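Local coordinates for E3 SUMO-protein ligase SIZ2 (Saccharomyces cerevisiae, PDB 6U75), which acts as a SUMO E3 ligase that promotes attachment of SUMO to target proteins, here as a piece holding its PINIT domain and zinc-binding SP-RING, at residues K19-S24 with L121-I126; K51-S56 with V137-P142; D89-L94 with N102-T107; G147-R152 with D236-S241. All blocks are in the same frame, centred on the assembly; numbering follows the deposited sequence.

Contact 1. Residues K19-S24 with L121-I126; sequences KKLKQS and LHYLNI
Within the PINIT domain, the ends of two strands from different antiparallel sheets, 12-21 and 117-123, come together and enclose a small apolar cluster. Its middle is Ile-126: with CG1 anti to the carbonyl carbon (chi1 -59°) and CD1 extended beyond it, CD1 comes to lie over the ring of Tyr-123. Ile-126 CD1 sits 3.5 Å above the plane of the Tyr-123 ring, over its centre, and the tyrosine CG, held in the crowded position between backbone N and carbonyl carbon (chi1 53°), keeps the ring folded back beneath it. Leu-21, at the end of strand 12-21, crosses Ile-126 at about a right angle, its CD2 placed 3.6 Å from Ile-126 CD1. The other branch, Leu-21 CD1, meets Leu-121 CD2 at 3.6 Å, the two leucines crossing obliquely; the leucine fork is thus shared between two partners. Leu-121 also packs on Leu-80 of strand 79-82, and Leu-21 on Thr-30 of strand 28-34. Beyond the strand ends the backbones are tied by one antiparallel hydrogen-bonded pair. Ser-24 N donates to Ile-126 O at 3.0 Å, and Ile-126 N returns a bond of 3.2 Å to Ser-24 O, each on a carbonyl lone pair. The hydroxyl of Ser-24 has its hydrogen-bond partner in Gly-26 O, while OG also lies in the plane of the Tyr-123 ring at its edge, 3.7 Å from CE1.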
loop_
_atom_site.group_PDB
_atom_site.type_symbol
_atom_site.label_atom_id
_atom_site.label_comp_id
_atom_site.label_asym_id
_atom_site.label_seq_id
_atom_site.Cartn_x
_atom_site.Cartn_y
_atom_site.Cartn_z
ATOM N N LYS A 19 -19.966 10.868 6.842
ATOM C CA LYS A 19 -20.432 12.096 6.215
ATOM C C LYS A 19 -20.421 11.943 4.701
ATOM O O LYS A 19 -19.500 11.357 4.134
ATOM C CB LYS A 19 -19.568 13.295 6.630
ATOM C CG LYS A 19 -20.214 14.651 6.360
ATOM C CD LYS A 19 -21.426 14.884 7.258
ATOM C CE LYS A 19 -22.138 16.187 6.925
ATOM N NZ LYS A 19 -21.593 17.344 7.685
ATOM N N LYS A 20 -21.452 12.476 4.057
ATOM C CA LYS A 20 -21.510 12.552 2.606
ATOM C C LYS A 20 -21.107 13.953 2.166
ATOM O O LYS A 20 -21.633 14.947 2.679
ATOM C CB LYS A 20 -22.909 12.215 2.090
ATOM C CG LYS A 20 -23.238 10.728 2.076
ATOM C CD LYS A 20 -22.305 9.953 1.156
ATOM C CE LYS A 20 -22.988 8.725 0.576
ATOM N NZ LYS A 20 -24.019 9.092 -0.436
ATOM N N LEU A 21 -20.165 14.027 1.233
ATOM C CA LEU A 21 -19.729 15.280 0.637
ATOM C C LEU A 21 -20.355 15.397 -0.746
ATOM O O LEU A 21 -20.097 14.559 -1.618
ATOM C CB LEU A 21 -18.206 15.343 0.545
ATOM C CG LEU A 21 -17.487 16.175 1.605
ATOM C CD1 LEU A 21 -15.984 16.071 1.417
ATOM C CD2 LEU A 21 -17.937 17.625 1.542
ATOM N N LYS A 22 -21.173 16.425 -0.938
ATOM C CA LYS A 22 -21.879 16.628 -2.192
ATOM C C LYS A 22 -21.092 17.559 -3.110
ATOM O O LYS A 22 -20.196 18.289 -2.680
ATOM C CB LYS A 22 -23.274 17.197 -1.935
ATOM C CG LYS A 22 -23.294 18.539 -1.226
ATOM C CD LYS A 22 -24.720 19.038 -1.061
ATOM C CE LYS A 22 -24.773 20.409 -0.408
ATOM N NZ LYS A 22 -26.169 20.926 -0.326
ATOM N N GLN A 23 -21.445 17.521 -4.394
ATOM C CA GLN A 23 -20.762 18.347 -5.380
ATOM C C GLN A 23 -20.911 19.824 -5.041
ATOM O O GLN A 23 -21.959 20.270 -4.567
ATOM C CB GLN A 23 -21.317 18.075 -6.778
ATOM C CG GLN A 23 -20.721 16.853 -7.454
ATOM C CD GLN A 23 -21.227 16.661 -8.868
ATOM O OE1 GLN A 23 -21.768 15.609 -9.208
ATOM N NE2 GLN A 23 -21.049 17.676 -9.705
ATOM N N SER A 24 -19.846 20.582 -5.293
ATOM C CA SER A 24 -19.813 22.016 -5.047
ATOM C C SER A 24 -19.214 22.711 -6.258
ATOM O O SER A 24 -18.189 22.267 -6.787
ATOM C CB SER A 24 -18.998 22.345 -3.792
ATOM O OG SER A 24 -18.862 23.745 -3.622
ATOM N N LEU A 121 -13.093 20.167 6.733
ATOM C CA LEU A 121 -12.520 19.806 5.441
ATOM C C LEU A 121 -12.787 20.960 4.486
ATOM O O LEU A 121 -13.933 21.183 4.085
ATOM C CB LEU A 121 -13.121 18.501 4.923
ATOM C CG LEU A 121 -12.743 18.056 3.511
ATOM C CD1 LEU A 121 -11.283 18.335 3.202
ATOM C CD2 LEU A 121 -13.037 16.575 3.357
ATOM N N HIS A 122 -11.734 21.700 4.150
ATOM C CA HIS A 122 -11.827 22.864 3.282
ATOM C C HIS A 122 -11.435 22.485 1.862
ATOM O O HIS A 122 -10.468 21.745 1.648
ATOM C CB HIS A 122 -10.925 23.991 3.785
ATOM C CG HIS A 122 -11.297 24.502 5.141
ATOM N ND1 HIS A 122 -10.892 23.886 6.305
ATOM C CD2 HIS A 122 -12.043 25.566 5.517
ATOM C CE1 HIS A 122 -11.370 24.552 7.341
ATOM N NE2 HIS A 122 -12.073 25.576 6.890
ATOM N N TYR A 123 -12.187 23.009 0.895
ATOM C CA TYR A 123 -11.998 22.662 -0.504
ATOM C C TYR A 123 -12.361 23.860 -1.369
ATOM O O TYR A 123 -13.104 24.754 -0.952
ATOM C CB TYR A 123 -12.857 21.456 -0.892
ATOM C CG TYR A 123 -14.315 21.649 -0.546
ATOM C CD1 TYR A 123 -15.180 22.280 -1.429
ATOM C CD2 TYR A 123 -14.822 21.218 0.673
ATOM C CE1 TYR A 123 -16.512 22.466 -1.114
ATOM C CE2 TYR A 123 -16.153 21.400 0.998
ATOM C CZ TYR A 123 -16.993 22.025 0.100
ATOM O OH TYR A 123 -18.319 22.210 0.416
ATOM N N LEU A 124 -11.833 23.856 -2.592
ATOM C CA LEU A 124 -12.162 24.873 -3.580
ATOM C C LEU A 124 -13.269 24.440 -4.528
ATOM O O LEU A 124 -13.825 25.288 -5.235
ATOM C CB LEU A 124 -10.919 25.234 -4.403
ATOM C CG LEU A 124 -9.684 25.631 -3.593
ATOM C CD1 LEU A 124 -8.517 25.961 -4.515
ATOM C CD2 LEU A 124 -10.003 26.803 -2.677
ATOM N N ASN A 125 -13.595 23.152 -4.560
ATOM C CA ASN A 125 -14.612 22.610 -5.450
ATOM C C ASN A 125 -14.726 21.121 -5.162
ATOM O O ASN A 125 -13.842 20.524 -4.539
ATOM C CB ASN A 125 -14.263 22.840 -6.920
ATOM C CG ASN A 125 -12.957 22.182 -7.314
ATOM O OD1 ASN A 125 -11.878 22.728 -7.077
ATOM N ND2 ASN A 125 -13.046 20.998 -7.914
ATOM N N ILE A 126 -15.823 20.525 -5.624
ATOM C CA ILE A 126 -16.048 19.090 -5.493
ATOM C C ILE A 126 -16.777 18.630 -6.748
ATOM O O ILE A 126 -17.943 18.984 -6.957
ATOM C CB ILE A 126 -16.849 18.730 -4.233
ATOM C CG1 ILE A 126 -16.107 19.231 -2.991
ATOM C CG2 ILE A 126 -17.070 17.225 -4.149
ATOM C CD1 ILE A 126 -16.711 18.789 -1.680
#

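Contact 2. Residues K51-S56 with V137-P142; sequences KLYLFS and VEVFSP
Tyr-53 swings its CG anti to the carbonyl carbon, beside the backbone N (chi1 -84°), and chi2 near 10° turns the ring so that one face meets Val-137. The valine offers the branch in its crowded position: with CG1 anti to the carbonyl carbon, CG2 is left between N and the carbonyl carbon and points at the tyrosine. Val-137 CG2 lies 3.9 Å from the centroid of the Tyr-53 ring, displaced toward the rim near CD2, in a CH-pi contact. Farther out, Val-139 repeats the same rotamer but uses the other branch, its CG1 reaching the phenol end 3.6 Å from Tyr-53 CZ. These side chains flank the place where strands 50-58 and 130-139 of one of the antiparallel sheets of the PINIT domain part company: the pair Lys-51 and Val-137 is hydrogen-bonded through both backbones, Lys-51 N to Val-137 O and Val-137 N to Lys-51 O, each 2.9 Å, yet the axes of 51-56 and 137-139 run at 106° to one another. An alanine in place of Tyr-53 would remove the ring and would probably leave Val-137 CG2 and Val-139 CG1 without their shared aromatic partner. Lys-51 bends at chi2, and its CG passes 4.1 Å from Val-139 CG1 before the chain leads away. Phe-55 presents its ring edge to Val-137 CG1, with CE1 4.2 Å from that methyl, and meets Tyr-8 edge-to-face.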
loop_
_atom_site.group_PDB
_atom_site.type_symbol
_atom_site.label_atom_id
_atom_site.label_comp_id
_atom_site.label_asym_id
_atom_site.label_seq_id
_atom_site.Cartn_x
_atom_site.Cartn_y
_atom_site.Cartn_z
ATOM N N LYS A 51 -4.925 2.440 15.770
ATOM C CA LYS A 51 -4.989 3.856 15.448
ATOM C C LYS A 51 -6.383 4.192 14.934
ATOM O O LYS A 51 -7.124 3.321 14.474
ATOM C CB LYS A 51 -3.943 4.249 14.391
ATOM C CG LYS A 51 -2.503 3.902 14.751
ATOM C CD LYS A 51 -2.054 4.582 16.035
ATOM C CE LYS A 51 -0.539 4.683 16.113
ATOM N NZ LYS A 51 -0.032 5.889 15.400
ATOM N N LEU A 52 -6.736 5.472 15.016
ATOM C CA LEU A 52 -7.999 5.972 14.478
ATOM C C LEU A 52 -7.715 6.600 13.120
ATOM O O LEU A 52 -7.063 7.645 13.036
ATOM C CB LEU A 52 -8.645 6.978 15.426
ATOM C CG LEU A 52 -9.951 7.589 14.913
ATOM C CD1 LEU A 52 -10.993 6.506 14.677
ATOM C CD2 LEU A 52 -10.480 8.640 15.875
ATOM N N TYR A 53 -8.208 5.967 12.059
ATOM C CA TYR A 53 -7.933 6.383 10.693
ATOM C C TYR A 53 -9.196 6.930 10.042
ATOM O O TYR A 53 -10.271 6.324 10.137
ATOM C CB TYR A 53 -7.384 5.216 9.866
ATOM C CG TYR A 53 -5.893 4.984 10.004
ATOM C CD1 TYR A 53 -5.144 5.642 10.972
ATOM C CD2 TYR A 53 -5.230 4.112 9.149
ATOM C CE1 TYR A 53 -3.782 5.431 11.089
ATOM C CE2 TYR A 53 -3.870 3.895 9.261
ATOM C CZ TYR A 53 -3.151 4.557 10.231
ATOM O OH TYR A 53 -1.798 4.343 10.343
ATOM N N LEU A 54 -9.049 8.078 9.387
ATOM C CA LEU A 54 -10.085 8.659 8.549
ATOM C C LEU A 54 -9.945 8.130 7.128
ATOM O O LEU A 54 -8.835 8.021 6.601
ATOM C CB LEU A 54 -9.976 10.184 8.556
ATOM C CG LEU A 54 -10.963 10.982 7.703
ATOM C CD1 LEU A 54 -12.334 11.026 8.353
ATOM C CD2 LEU A 54 -10.432 12.387 7.471
ATOM N N PHE A 55 -11.077 7.798 6.515
ATOM C CA PHE A 55 -11.118 7.246 5.169
ATOM C C PHE A 55 -12.063 8.076 4.312
ATOM O O PHE A 55 -13.085 8.568 4.798
ATOM C CB PHE A 55 -11.581 5.785 5.182
ATOM C CG PHE A 55 -10.613 4.848 5.846
ATOM C CD1 PHE A 55 -10.584 4.721 7.225
ATOM C CD2 PHE A 55 -9.737 4.088 5.091
ATOM C CE1 PHE A 55 -9.695 3.860 7.835
ATOM C CE2 PHE A 55 -8.847 3.225 5.697
ATOM C CZ PHE A 55 -8.826 3.111 7.070
ATOM N N SER A 56 -11.714 8.219 3.037
ATOM C CA SER A 56 -12.534 8.928 2.068
ATOM C C SER A 56 -12.576 8.113 0.786
ATOM O O SER A 56 -11.547 7.602 0.336
ATOM C CB SER A 56 -11.988 10.332 1.782
ATOM O OG SER A 56 -12.751 10.991 0.787
ATOM N N VAL A 137 -8.321 0.838 13.628
ATOM C CA VAL A 137 -7.662 -0.142 12.778
ATOM C C VAL A 137 -6.371 -0.593 13.439
ATOM O O VAL A 137 -5.711 0.169 14.150
ATOM C CB VAL A 137 -7.365 0.422 11.369
ATOM C CG1 VAL A 137 -8.640 0.929 10.712
ATOM C CG2 VAL A 137 -6.324 1.530 11.448
ATOM N N GLU A 138 -6.015 -1.847 13.193
ATOM C CA GLU A 138 -4.699 -2.364 13.541
ATOM C C GLU A 138 -3.784 -2.157 12.342
ATOM O O GLU A 138 -4.100 -2.601 11.233
ATOM C CB GLU A 138 -4.770 -3.842 13.920
ATOM C CG GLU A 138 -3.468 -4.395 14.477
ATOM C CD GLU A 138 -3.563 -5.866 14.830
ATOM O OE1 GLU A 138 -2.665 -6.633 14.424
ATOM O OE2 GLU A 138 -4.537 -6.254 15.507
ATOM N N VAL A 139 -2.666 -1.467 12.560
ATOM C CA VAL A 139 -1.730 -1.137 11.494
ATOM C C VAL A 139 -0.565 -2.112 11.538
ATOM O O VAL A 139 -0.202 -2.641 12.595
ATOM C CB VAL A 139 -1.233 0.322 11.602
ATOM C CG1 VAL A 139 -2.407 1.290 11.567
ATOM C CG2 VAL A 139 -0.402 0.519 12.865
ATOM N N PHE A 140 0.029 -2.351 10.371
ATOM C CA PHE A 140 1.169 -3.243 10.229
ATOM C C PHE A 140 2.257 -2.538 9.433
ATOM O O PHE A 140 1.975 -1.886 8.423
ATOM C CB PHE A 140 0.775 -4.547 9.531
ATOM C CG PHE A 140 -0.358 -5.271 10.198
ATOM C CD1 PHE A 140 -0.111 -6.226 11.167
ATOM C CD2 PHE A 140 -1.670 -4.995 9.854
ATOM C CE1 PHE A 140 -1.151 -6.895 11.781
ATOM C CE2 PHE A 140 -2.715 -5.659 10.465
ATOM C CZ PHE A 140 -2.455 -6.610 11.429
ATOM N N SER A 141 3.492 -2.673 9.890
ATOM C CA SER A 141 4.612 -2.013 9.241
ATOM C C SER A 141 5.173 -2.882 8.126
ATOM O O SER A 141 4.923 -4.091 8.075
ATOM C CB SER A 141 5.706 -1.713 10.258
ATOM O OG SER A 141 6.395 -2.896 10.617
ATOM N N PRO A 142 5.943 -2.291 7.209
ATOM C CA PRO A 142 6.549 -3.097 6.139
ATOM C C PRO A 142 7.394 -4.254 6.643
ATOM O O PRO A 142 7.482 -5.278 5.957
ATOM C CB PRO A 142 7.395 -2.072 5.371
ATOM C CG PRO A 142 6.710 -0.772 5.609
ATOM C CD PRO A 142 6.154 -0.847 7.002
#

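Contact 3. Residues D89-L94 with N102-T107; sequences DNVKGL and NPANLT
With CG anti to the backbone N (chi1 -178°) and chi2 of 25°, Asn-105 turns its carboxamide along its own chain, where OD1 accepts two bonds from Thr-107. The hydroxyl donates to Asn-105 OD1 in the carbonyl plane, Thr-107 OG1 lying 2.6 Å away. The backbone N of Thr-107, by contrast, stands above that plane, 3.2 Å from Asn-105 OD1. Asp-89 is set differently, its CG anti to the carbonyl carbon (chi1 -64°), which brings OD2 to 3.5 Å from Asn-105 N without a hydrogen bond. An alanine at Asn-105 would lose both acceptor bonds and is likely to loosen Thr-107, whose OG1 also pairs with Leu-52 N. At the other end, Asn-102 N donates to Val-91 O at 2.6 Å, a bent bond with the donor above the carbonyl plane. Between these ends Val-91 CG1, beside its backbone N, touches Ala-104 CB at 3.8 Å, while Val-91 also packs on Leu-80 of strand 79-82. Segment 89-94 is thus laid beside the short strand 104-105 as a PINIT-domain loop, with an inverse gamma turn centred on Asn-90 and, at the far end of 102-107, an Asx turn begun by Asn-105.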
loop_
_atom_site.group_PDB
_atom_site.type_symbol
_atom_site.label_atom_id
_atom_site.label_comp_id
_atom_site.label_asym_id
_atom_site.label_seq_id
_atom_site.Cartn_x
_atom_site.Cartn_y
_atom_site.Cartn_z
ATOM N N ASP A 89 -0.769 14.629 6.692
ATOM C CA ASP A 89 -0.763 13.357 5.985
ATOM C C ASP A 89 -0.892 13.574 4.483
ATOM O O ASP A 89 -1.611 14.466 4.025
ATOM C CB ASP A 89 -1.906 12.466 6.481
ATOM C CG ASP A 89 -1.758 12.077 7.942
ATOM O OD1 ASP A 89 -1.980 12.939 8.817
ATOM O OD2 ASP A 89 -1.424 10.904 8.217
ATOM N N ASN A 90 -0.177 12.751 3.714
ATOM C CA ASN A 90 -0.328 12.711 2.260
ATOM C C ASN A 90 -1.566 11.873 1.934
ATOM O O ASN A 90 -1.494 10.737 1.459
ATOM C CB ASN A 90 0.930 12.151 1.609
ATOM C CG ASN A 90 0.853 12.146 0.096
ATOM O OD1 ASN A 90 0.374 11.186 -0.509
ATOM N ND2 ASN A 90 1.330 13.218 -0.526
ATOM N N VAL A 91 -2.730 12.467 2.211
ATOM C CA VAL A 91 -3.980 11.711 2.185
ATOM C C VAL A 91 -4.238 11.132 0.800
ATOM O O VAL A 91 -4.699 9.991 0.669
ATOM C CB VAL A 91 -5.154 12.589 2.659
ATOM C CG1 VAL A 91 -5.078 12.802 4.163
ATOM C CG2 VAL A 91 -5.178 13.929 1.924
ATOM N N LYS A 92 -3.954 11.898 -0.252
ATOM C CA LYS A 92 -4.217 11.466 -1.626
ATOM C C LYS A 92 -2.918 11.565 -2.421
ATOM O O LYS A 92 -2.598 12.613 -2.986
ATOM C CB LYS A 92 -5.334 12.295 -2.259
ATOM C CG LYS A 92 -6.392 11.455 -2.962
ATOM C CD LYS A 92 -5.787 10.549 -4.028
ATOM C CE LYS A 92 -6.862 9.781 -4.775
ATOM N NZ LYS A 92 -6.304 8.628 -5.533
ATOM N N GLY A 93 -2.169 10.461 -2.457
ATOM C CA GLY A 93 -0.978 10.392 -3.271
ATOM C C GLY A 93 -1.285 9.988 -4.702
ATOM O O GLY A 93 -2.324 9.398 -4.994
ATOM N N LEU A 94 -0.358 10.316 -5.597
ATOM C CA LEU A 94 -0.517 10.054 -7.026
ATOM C C LEU A 94 -1.837 10.648 -7.528
ATOM O O LEU A 94 -2.823 9.955 -7.783
ATOM C CB LEU A 94 -0.433 8.551 -7.309
ATOM C CG LEU A 94 0.310 8.154 -8.587
ATOM C CD1 LEU A 94 1.807 8.365 -8.421
ATOM C CD2 LEU A 94 0.012 6.713 -8.967
ATOM N N ASN A 102 -4.092 7.428 0.795
ATOM C CA ASN A 102 -3.884 6.861 2.115
ATOM C C ASN A 102 -4.861 7.463 3.113
ATOM O O ASN A 102 -5.399 8.554 2.893
ATOM C CB ASN A 102 -2.451 7.109 2.603
ATOM C CG ASN A 102 -1.446 6.173 1.967
ATOM O OD1 ASN A 102 -1.811 5.148 1.392
ATOM N ND2 ASN A 102 -0.170 6.515 2.080
ATOM N N PRO A 103 -5.122 6.779 4.220
ATOM C CA PRO A 103 -5.955 7.361 5.275
ATOM C C PRO A 103 -5.176 8.390 6.083
ATOM O O PRO A 103 -3.952 8.496 6.002
ATOM C CB PRO A 103 -6.339 6.151 6.131
ATOM C CG PRO A 103 -5.226 5.184 5.928
ATOM C CD PRO A 103 -4.748 5.385 4.516
ATOM N N ALA A 104 -5.918 9.159 6.874
ATOM C CA ALA A 104 -5.353 10.169 7.758
ATOM C C ALA A 104 -5.407 9.664 9.193
ATOM O O ALA A 104 -6.436 9.143 9.633
ATOM C CB ALA A 104 -6.107 11.493 7.632
ATOM N N ASN A 105 -4.301 9.823 9.916
ATOM C CA ASN A 105 -4.194 9.354 11.293
ATOM C C ASN A 105 -4.664 10.460 12.230
ATOM O O ASN A 105 -4.005 11.497 12.360
ATOM C CB ASN A 105 -2.758 8.943 11.608
ATOM C CG ASN A 105 -2.601 8.402 13.017
ATOM O OD1 ASN A 105 -3.555 7.906 13.614
ATOM N ND2 ASN A 105 -1.391 8.496 13.554
ATOM N N LEU A 106 -5.801 10.239 12.886
ATOM C CA LEU A 106 -6.358 11.186 13.840
ATOM C C LEU A 106 -5.971 10.874 15.281
ATOM O O LEU A 106 -6.351 11.624 16.186
ATOM C CB LEU A 106 -7.887 11.206 13.727
ATOM C CG LEU A 106 -8.481 11.380 12.328
ATOM C CD1 LEU A 106 -9.989 11.203 12.377
ATOM C CD2 LEU A 106 -8.119 12.737 11.742
ATOM N N THR A 107 -5.219 9.798 15.512
ATOM C CA THR A 107 -4.982 9.335 16.878
ATOM C C THR A 107 -4.328 10.387 17.764
ATOM O O THR A 107 -4.848 10.644 18.864
ATOM C CB THR A 107 -4.137 8.056 16.842
ATOM O OG1 THR A 107 -4.676 7.148 15.874
ATOM C CG2 THR A 107 -4.128 7.385 18.209
#

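Contact 4. Residues G147-R152 with D236-S241; sequences GKILKR and DQLKIS
Arg-152 NH1 is gripped by two backbone carbonyls, Leu-238 O and Phe-235 O. The first bond, 2.9 Å from NH1 to Leu-238 O, uses a lone pair of the carbonyl and lies close to the guanidinium plane, though it is bent to 143°. The arginine chain is extended from CG to NE, which carries its other amino group to Asp-236: NH2 forms a salt bridge of 3.2 Å with OD1, the guanidinium and carboxylate planes being 59° apart. Ile-149 CG1 lies over the rim of one face, and a cation-pi contact with Phe-235 is likely to restrict the group further. A water also links the backbones, donating to Ile-149 O and more weakly to Arg-152 O while accepting from Ile-240 N at 3.0 Å. The apolar side chains cross obliquely: Ile-149 CD1 meets Leu-238 CD1 at 3.7 Å, and Leu-150 CD2 approaches Ile-240 CG1 at 4.0 Å. The side chain of Leu-238 is about 9 Å from the bound zinc ion. Helix 142-150, which follows the PINIT strands, is thereby laid against strand 239-240, an outermost strand of the small SP-RING sheet, with helix 211-218 touched by Ile-149 at Leu-215 and by Leu-238 at Phe-214.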
loop_
_atom_site.group_PDB
_atom_site.type_symbol
_atom_site.label_atom_id
_atom_site.label_comp_id
_atom_site.label_asym_id
_atom_site.label_seq_id
_atom_site.Cartn_x
_atom_site.Cartn_y
_atom_site.Cartn_z
ATOM N N GLY A 147 8.107 -10.165 7.060
ATOM C CA GLY A 147 8.148 -11.422 7.787
ATOM C C GLY A 147 7.085 -12.389 7.306
ATOM O O GLY A 147 7.340 -13.586 7.147
ATOM N N LYS A 148 5.875 -11.881 7.067
ATOM C CA LYS A 148 4.819 -12.720 6.506
ATOM C C LYS A 148 5.236 -13.289 5.155
ATOM O O LYS A 148 5.055 -14.483 4.886
ATOM C CB LYS A 148 3.522 -11.923 6.366
ATOM C CG LYS A 148 2.793 -11.676 7.676
ATOM C CD LYS A 148 1.429 -11.031 7.456
ATOM C CE LYS A 148 0.465 -11.967 6.736
ATOM N NZ LYS A 148 -0.923 -11.425 6.696
ATOM N N ILE A 149 5.796 -12.443 4.289
ATOM C CA ILE A 149 6.199 -12.892 2.957
ATOM C C ILE A 149 7.265 -13.976 3.056
ATOM O O ILE A 149 7.235 -14.968 2.317
ATOM C CB ILE A 149 6.690 -11.698 2.116
ATOM C CG1 ILE A 149 5.523 -10.761 1.793
ATOM C CG2 ILE A 149 7.370 -12.192 0.842
ATOM C CD1 ILE A 149 5.944 -9.453 1.155
ATOM N N LEU A 150 8.224 -13.804 3.965
ATOM C CA LEU A 150 9.312 -14.766 4.090
ATOM C C LEU A 150 8.797 -16.129 4.532
ATOM O O LEU A 150 9.314 -17.166 4.102
ATOM C CB LEU A 150 10.357 -14.245 5.077
ATOM C CG LEU A 150 11.131 -13.006 4.621
ATOM C CD1 LEU A 150 12.003 -12.470 5.743
ATOM C CD2 LEU A 150 11.969 -13.326 3.397
ATOM N N LYS A 151 7.778 -16.149 5.392
ATOM C CA LYS A 151 7.234 -17.409 5.884
ATOM C C LYS A 151 6.482 -18.186 4.810
ATOM O O LYS A 151 6.146 -19.353 5.037
ATOM C CB LYS A 151 6.320 -17.141 7.082
ATOM C CG LYS A 151 7.078 -16.774 8.354
ATOM C CD LYS A 151 6.159 -16.248 9.448
ATOM C CE LYS A 151 6.889 -16.135 10.782
ATOM N NZ LYS A 151 8.150 -15.346 10.681
ATOM N N ARG A 152 6.225 -17.582 3.656
ATOM C CA ARG A 152 5.521 -18.254 2.579
ATOM C C ARG A 152 6.459 -19.179 1.811
ATOM O O ARG A 152 7.683 -19.053 1.898
ATOM C CB ARG A 152 4.925 -17.228 1.623
ATOM C CG ARG A 152 3.915 -16.308 2.264
ATOM C CD ARG A 152 3.488 -15.221 1.304
ATOM N NE ARG A 152 2.532 -14.307 1.918
ATOM C CZ ARG A 152 2.034 -13.232 1.318
ATOM N NH1 ARG A 152 2.401 -12.927 0.081
ATOM N NH2 ARG A 152 1.167 -12.460 1.959
ATOM N N ASP A 236 -0.790 -10.749 -1.297
ATOM C CA ASP A 236 -0.709 -12.191 -1.099
ATOM C C ASP A 236 -0.058 -12.920 -2.266
ATOM O O ASP A 236 0.200 -14.123 -2.152
ATOM C CB ASP A 236 -2.108 -12.758 -0.850
ATOM C CG ASP A 236 -2.721 -12.248 0.440
ATOM O OD1 ASP A 236 -1.967 -12.036 1.414
ATOM O OD2 ASP A 236 -3.954 -12.057 0.481
ATOM N N GLN A 237 0.216 -12.235 -3.376
ATOM C CA GLN A 237 0.918 -12.852 -4.495
ATOM C C GLN A 237 2.432 -12.753 -4.373
ATOM O O GLN A 237 3.144 -13.471 -5.084
ATOM C CB GLN A 237 0.483 -12.207 -5.815
ATOM C CG GLN A 237 -0.988 -12.394 -6.143
ATOM C CD GLN A 237 -1.391 -11.694 -7.425
ATOM O OE1 GLN A 237 -0.542 -11.316 -8.233
ATOM N NE2 GLN A 237 -2.692 -11.513 -7.616
ATOM N N LEU A 238 2.936 -11.887 -3.496
ATOM C CA LEU A 238 4.374 -11.699 -3.362
ATOM C C LEU A 238 5.022 -12.946 -2.776
ATOM O O LEU A 238 4.572 -13.469 -1.753
ATOM C CB LEU A 238 4.668 -10.491 -2.476
ATOM C CG LEU A 238 4.114 -9.150 -2.960
ATOM C CD1 LEU A 238 4.342 -8.068 -1.917
ATOM C CD2 LEU A 238 4.744 -8.757 -4.284
ATOM N N LYS A 239 6.081 -13.421 -3.429
ATOM C CA LYS A 239 6.846 -14.555 -2.933
ATOM C C LYS A 239 8.305 -14.371 -3.327
ATOM O O LYS A 239 8.617 -13.699 -4.313
ATOM C CB LYS A 239 6.302 -15.883 -3.476
ATOM C CG LYS A 239 4.825 -16.100 -3.177
ATOM C CD LYS A 239 4.384 -17.540 -3.401
ATOM C CE LYS A 239 4.537 -17.964 -4.851
ATOM N NZ LYS A 239 3.359 -18.748 -5.323
ATOM N N ILE A 240 9.194 -14.968 -2.538
ATOM C CA ILE A 240 10.627 -14.872 -2.792
ATOM C C ILE A 240 10.997 -15.793 -3.945
ATOM O O ILE A 240 10.426 -16.879 -4.105
ATOM C CB ILE A 240 11.426 -15.225 -1.525
ATOM C CG1 ILE A 240 11.122 -14.236 -0.394
ATOM C CG2 ILE A 240 12.918 -15.249 -1.829
ATOM C CD1 ILE A 240 11.593 -12.818 -0.662
ATOM N N SER A 241 11.960 -15.359 -4.755
ATOM C CA SER A 241 12.476 -16.159 -5.861
ATOM C C SER A 241 13.718 -16.903 -5.383
ATOM O O SER A 241 14.747 -16.286 -5.091
ATOM C CB SER A 241 12.800 -15.278 -7.064
ATOM O OG SER A 241 13.577 -15.988 -8.013
HETATM O O HOH W 1 8.265 -16.350 -0.008
#

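In the fold
Contacts 1, 2 and 3 belong to the PINIT domain, whereas contact 4 joins helix 142-150 to the SP-RING. Contacts 2 and 3 are nearest, their centres 10 Å apart, and they touch because strands 50-58 and 104-105 are neighbours in one sheet. Strand 130-139 of contact 2 pairs with strand 12-21 of contact 1, although the contact centres are 23 Å apart. Along the chain contact 3 is nested inside the loops closed by contacts 1 and 2, whose segments alternate, so the PINIT chain is interlaced. Contact 4 comes later in series, its centre 41 Å from that of contact 1, and strand 130-139 leads to its helix, linking PINIT and zinc-binding modules in one elongated chain.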